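Local coordinates for periplasmic beta-glucosidase (Pseudomonas aeruginosa, PDB 6R5T), which probably hydrolyses terminal, non-reducing beta-D-glucosyl residues of its substrates, releasing beta-D-glucose, as a periplasmic member of glycoside hydrolase family 3, at residues A359-L373 / E528-S541. The protein carries 1 engineered substitution. Sequence-based numbering, arbitrary orientation. Where two conformers were deposited one is given.
Sequences AREGLVLLKNRDGLL and EQENADAILETWFS
Strands 364-368 and 534-537 run antiparallel, their axes 175° apart, and a classic beta bulge interrupts the ladder where Leu366 and Lys367 both face Ile535. The pair illustrates how an edge strand is fastened to a mixed sheet: 364-368 lies outermost in the six-stranded sheet of the family 3 C-terminal domain, while 534-537 pairs on its inner side, in parallel, with strand 513-518. At the bulge, Ile535 O accepts a hydrogen bond from Leu366 N at 2.9 Å and a weak one from Lys367 N. Lys367 carries the side-chain contact. With CG anti to the backbone N (chi1 -177°) and the chain fully extended beyond it, the lysine passes the Gln529 amide and reaches the end of helix 526-531. There Lys367 NZ gives hydrogen bonds of 2.7 Å to Gln529 O, approached from above its carbonyl plane, and to Ala532 O, met almost head-on; the cation thus satisfies two carbonyls where the helix gives way to the strand. Gln529 OE1 is hydrogen-bonded to Tyr608 OH, whereas its NE2 joins Leu366 O through a water. At the other end of the ladder, where Glu537 pairs with Val364, Glu537 CG sits 3.6 Å above the plane of the Trp539 indole, whose NE1 donates to Gly362 O at 2.9 Å, that oxygen lying only 3° out of the ring plane.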
# COMPACT_ATOMS: atom_id res chain seq x y z
N ALA A 359 -8.89 -2.42 -32.00
CA ALA A 359 -9.46 -1.46 -31.02
C ALA A 359 -10.91 -1.82 -30.68
O ALA A 359 -11.29 -1.70 -29.51
CB ALA A 359 -9.37 -0.05 -31.51
N ARG A 360 -11.64 -2.44 -31.60
CA ARG A 360 -13.02 -2.85 -31.25
C ARG A 360 -13.02 -3.86 -30.10
O ARG A 360 -13.99 -3.86 -29.33
CB ARG A 360 -13.70 -3.55 -32.44
CG ARG A 360 -14.12 -2.66 -33.60
CD ARG A 360 -14.51 -3.61 -34.76
NE ARG A 360 -14.81 -2.80 -35.94
CZ ARG A 360 -14.71 -3.19 -37.20
NH1 ARG A 360 -14.36 -4.42 -37.52
NH2 ARG A 360 -15.02 -2.33 -38.16
N GLU A 361 -12.02 -4.74 -30.04
CA GLU A 361 -12.01 -5.90 -29.14
C GLU A 361 -11.75 -5.51 -27.69
O GLU A 361 -12.10 -6.30 -26.83
CB GLU A 361 -10.97 -6.92 -29.59
CG GLU A 361 -11.25 -7.52 -30.97
CD GLU A 361 -12.56 -8.30 -31.07
OE1 GLU A 361 -13.05 -8.79 -30.01
OE2 GLU A 361 -13.14 -8.36 -32.19
N GLY A 362 -11.16 -4.35 -27.46
CA GLY A 362 -10.73 -3.90 -26.12
C GLY A 362 -11.82 -3.10 -25.41
O GLY A 362 -11.68 -2.84 -24.19
N LEU A 363 -12.84 -2.65 -26.14
CA LEU A 363 -13.83 -1.73 -25.53
C LEU A 363 -14.71 -2.50 -24.56
O LEU A 363 -15.13 -3.65 -24.88
CB LEU A 363 -14.68 -1.09 -26.63
CG LEU A 363 -13.87 -0.36 -27.70
CD1 LEU A 363 -14.83 0.21 -28.73
CD2 LEU A 363 -12.96 0.71 -27.16
N VAL A 364 -14.95 -1.93 -23.38
CA VAL A 364 -15.65 -2.66 -22.30
C VAL A 364 -16.95 -1.95 -22.01
O VAL A 364 -16.95 -0.76 -21.58
CB VAL A 364 -14.80 -2.83 -21.01
CG1 VAL A 364 -15.57 -3.63 -19.99
CG2 VAL A 364 -13.47 -3.49 -21.28
N LEU A 365 -18.06 -2.64 -22.19
CA LEU A 365 -19.36 -2.07 -21.80
C LEU A 365 -19.54 -2.26 -20.31
O LEU A 365 -19.60 -3.41 -19.82
CB LEU A 365 -20.46 -2.77 -22.62
CG LEU A 365 -21.86 -2.22 -22.37
CD1 LEU A 365 -21.98 -0.75 -22.77
CD2 LEU A 365 -22.88 -3.05 -23.13
N LEU A 366 -19.60 -1.18 -19.56
CA LEU A 366 -19.71 -1.25 -18.09
C LEU A 366 -21.17 -1.12 -17.62
O LEU A 366 -21.45 -1.57 -16.51
CB LEU A 366 -18.85 -0.16 -17.48
CG LEU A 366 -17.33 -0.37 -17.63
CD1 LEU A 366 -16.58 0.77 -17.03
CD2 LEU A 366 -16.91 -1.66 -16.96
N LYS A 367 -22.02 -0.45 -18.39
CA LYS A 367 -23.43 -0.22 -17.99
C LYS A 367 -24.23 0.05 -19.25
O LYS A 367 -23.73 0.69 -20.15
CB LYS A 367 -23.58 0.96 -17.04
CG LYS A 367 -25.00 1.20 -16.54
CD LYS A 367 -25.16 2.37 -15.60
CE LYS A 367 -26.61 2.46 -15.13
NZ LYS A 367 -26.85 3.62 -14.26
N ASN A 368 -25.47 -0.45 -19.30
CA ASN A 368 -26.34 -0.21 -20.45
C ASN A 368 -27.78 -0.36 -19.97
O ASN A 368 -28.33 -1.45 -20.12
CB ASN A 368 -26.07 -1.16 -21.60
CG ASN A 368 -26.79 -0.75 -22.88
OD1 ASN A 368 -27.15 0.40 -23.06
ND2 ASN A 368 -26.97 -1.71 -23.76
N ARG A 369 -28.37 0.72 -19.49
CA ARG A 369 -29.74 0.70 -18.90
C ARG A 369 -30.76 0.59 -20.04
O ARG A 369 -30.75 1.45 -20.96
CB ARG A 369 -29.95 1.96 -18.04
CG ARG A 369 -31.30 2.06 -17.32
CD ARG A 369 -31.60 3.43 -16.72
NE ARG A 369 -32.33 4.25 -17.68
CZ ARG A 369 -32.70 5.53 -17.56
NH1 ARG A 369 -32.42 6.23 -16.47
NH2 ARG A 369 -33.36 6.09 -18.57
N ASP A 370 -31.64 -0.41 -19.93
CA ASP A 370 -32.87 -0.55 -20.75
C ASP A 370 -32.50 -0.53 -22.23
O ASP A 370 -33.24 -0.01 -23.04
CB ASP A 370 -33.86 0.53 -20.32
CG ASP A 370 -34.41 0.35 -18.89
OD1 ASP A 370 -34.42 -0.80 -18.35
OD2 ASP A 370 -34.83 1.36 -18.28
N GLY A 371 -31.36 -1.10 -22.60
CA GLY A 371 -31.01 -1.25 -24.03
C GLY A 371 -30.82 0.08 -24.74
O GLY A 371 -31.06 0.12 -25.95
N LEU A 372 -30.35 1.12 -24.07
CA LEU A 372 -30.05 2.41 -24.76
C LEU A 372 -29.04 2.18 -25.89
O LEU A 372 -29.27 2.67 -27.03
CB LEU A 372 -29.51 3.41 -23.75
CG LEU A 372 -29.11 4.77 -24.32
CD1 LEU A 372 -30.27 5.40 -25.10
CD2 LEU A 372 -28.60 5.65 -23.22
N LEU A 373 -27.96 1.44 -25.62
CA LEU A 373 -27.03 1.04 -26.67
C LEU A 373 -27.47 -0.30 -27.20
O LEU A 373 -27.94 -1.16 -26.44
CB LEU A 373 -25.58 0.98 -26.15
CG LEU A 373 -25.02 2.30 -25.63
CD1 LEU A 373 -23.60 2.07 -25.15
CD2 LEU A 373 -25.08 3.38 -26.70
N GLU A 528 -21.13 7.70 -11.59
CA GLU A 528 -21.42 7.37 -13.00
C GLU A 528 -22.24 6.08 -13.10
O GLU A 528 -23.22 6.01 -13.87
CB GLU A 528 -20.10 7.28 -13.78
CG GLU A 528 -19.36 8.60 -13.86
CD GLU A 528 -18.58 9.04 -12.62
OE1 GLU A 528 -18.48 8.29 -11.60
OE2 GLU A 528 -18.08 10.20 -12.60
N GLN A 529 -21.86 5.06 -12.34
CA GLN A 529 -22.59 3.78 -12.39
C GLN A 529 -24.05 4.00 -11.91
O GLN A 529 -24.95 3.27 -12.35
CB GLN A 529 -21.83 2.73 -11.58
CG GLN A 529 -22.56 1.38 -11.47
CD GLN A 529 -22.83 0.68 -12.78
OE1 GLN A 529 -22.13 0.87 -13.77
NE2 GLN A 529 -23.89 -0.12 -12.80
N GLU A 530 -24.28 4.92 -10.99
CA GLU A 530 -25.65 5.19 -10.48
C GLU A 530 -26.44 6.03 -11.50
O GLU A 530 -27.67 5.79 -11.65
CB GLU A 530 -25.54 5.87 -9.13
CG GLU A 530 -26.86 6.06 -8.43
CD GLU A 530 -27.70 4.80 -8.27
OE1 GLU A 530 -28.93 4.93 -8.38
OE2 GLU A 530 -27.14 3.69 -8.02
N ASN A 531 -25.80 6.96 -12.19
CA ASN A 531 -26.55 8.03 -12.89
C ASN A 531 -26.47 7.93 -14.41
O ASN A 531 -27.37 8.43 -15.12
CB ASN A 531 -26.04 9.39 -12.43
CG ASN A 531 -26.49 9.67 -11.03
OD1 ASN A 531 -27.64 10.08 -10.86
ND2 ASN A 531 -25.67 9.43 -10.01
N ALA A 532 -25.33 7.50 -14.98
CA ALA A 532 -25.25 7.46 -16.46
C ALA A 532 -26.24 6.43 -16.97
O ALA A 532 -26.51 5.44 -16.27
CB ALA A 532 -23.88 7.12 -16.95
N ASP A 533 -26.73 6.58 -18.19
CA ASP A 533 -27.62 5.54 -18.74
C ASP A 533 -26.78 4.44 -19.40
O ASP A 533 -27.22 3.33 -19.42
CB ASP A 533 -28.62 6.15 -19.71
CG ASP A 533 -29.51 7.13 -18.96
OD1 ASP A 533 -30.14 6.71 -17.95
OD2 ASP A 533 -29.46 8.34 -19.26
N ALA A 534 -25.60 4.76 -19.95
CA ALA A 534 -24.72 3.71 -20.46
C ALA A 534 -23.29 4.18 -20.27
O ALA A 534 -23.06 5.41 -20.23
CB ALA A 534 -24.96 3.35 -21.90
N ILE A 535 -22.36 3.25 -20.11
CA ILE A 535 -20.92 3.59 -19.89
C ILE A 535 -20.08 2.64 -20.71
O ILE A 535 -20.24 1.44 -20.55
CB ILE A 535 -20.52 3.45 -18.41
CG1 ILE A 535 -21.35 4.31 -17.48
CG2 ILE A 535 -19.04 3.76 -18.23
CD1 ILE A 535 -21.11 4.05 -16.03
N LEU A 536 -19.25 3.19 -21.59
CA LEU A 536 -18.35 2.40 -22.44
C LEU A 536 -16.92 2.82 -22.08
O LEU A 536 -16.56 3.97 -22.23
CB LEU A 536 -18.63 2.65 -23.92
CG LEU A 536 -17.81 1.84 -24.91
CD1 LEU A 536 -18.15 0.34 -24.76
CD2 LEU A 536 -17.99 2.36 -26.34
N GLU A 537 -16.15 1.87 -21.59
CA GLU A 537 -14.71 2.06 -21.29
C GLU A 537 -13.92 1.91 -22.59
O GLU A 537 -13.98 0.81 -23.18
CB GLU A 537 -14.31 1.05 -20.23
CG GLU A 537 -12.81 0.96 -20.01
CD GLU A 537 -12.27 2.22 -19.42
OE1 GLU A 537 -12.21 2.30 -18.17
OE2 GLU A 537 -11.93 3.16 -20.19
N THR A 538 -13.21 2.95 -23.03
CA THR A 538 -12.47 2.89 -24.30
C THR A 538 -10.97 3.06 -24.07
O THR A 538 -10.20 3.09 -25.07
CB THR A 538 -12.97 3.95 -25.30
OG1 THR A 538 -12.47 5.25 -25.00
CG2 THR A 538 -14.48 3.95 -25.35
N TRP A 539 -10.52 3.16 -22.82
CA TRP A 539 -9.07 3.24 -22.53
C TRP A 539 -8.49 4.42 -23.31
O TRP A 539 -9.11 5.49 -23.31
CB TRP A 539 -8.40 1.93 -22.87
CG TRP A 539 -9.09 0.71 -22.37
CD1 TRP A 539 -9.77 -0.20 -23.12
CD2 TRP A 539 -9.15 0.27 -21.02
NE1 TRP A 539 -10.25 -1.19 -22.32
CE2 TRP A 539 -9.86 -0.95 -21.03
CE3 TRP A 539 -8.70 0.78 -19.79
CZ2 TRP A 539 -10.13 -1.65 -19.87
CZ3 TRP A 539 -8.99 0.08 -18.63
CH2 TRP A 539 -9.68 -1.12 -18.68
N PHE A 540 -7.36 4.26 -23.99
CA PHE A 540 -6.97 5.15 -25.11
C PHE A 540 -6.91 4.21 -26.30
O PHE A 540 -6.05 3.30 -26.29
CB PHE A 540 -5.67 5.91 -24.85
CG PHE A 540 -5.70 6.83 -23.65
CD1 PHE A 540 -6.61 7.88 -23.58
CD2 PHE A 540 -4.89 6.59 -22.58
CE1 PHE A 540 -6.66 8.70 -22.47
CE2 PHE A 540 -4.95 7.40 -21.46
CZ PHE A 540 -5.84 8.46 -21.41
N SER A 541 -7.81 4.33 -27.27
CA SER A 541 -8.05 3.25 -28.27
C SER A 541 -7.22 3.39 -29.56
O SER A 541 -7.35 2.53 -30.43
CB SER A 541 -9.52 3.14 -28.56
OG SER A 541 -10.13 2.30 -27.58
O HOH W 1 -9.84 -0.64 -27.33
O HOH W 2 -23.75 -2.00 -14.98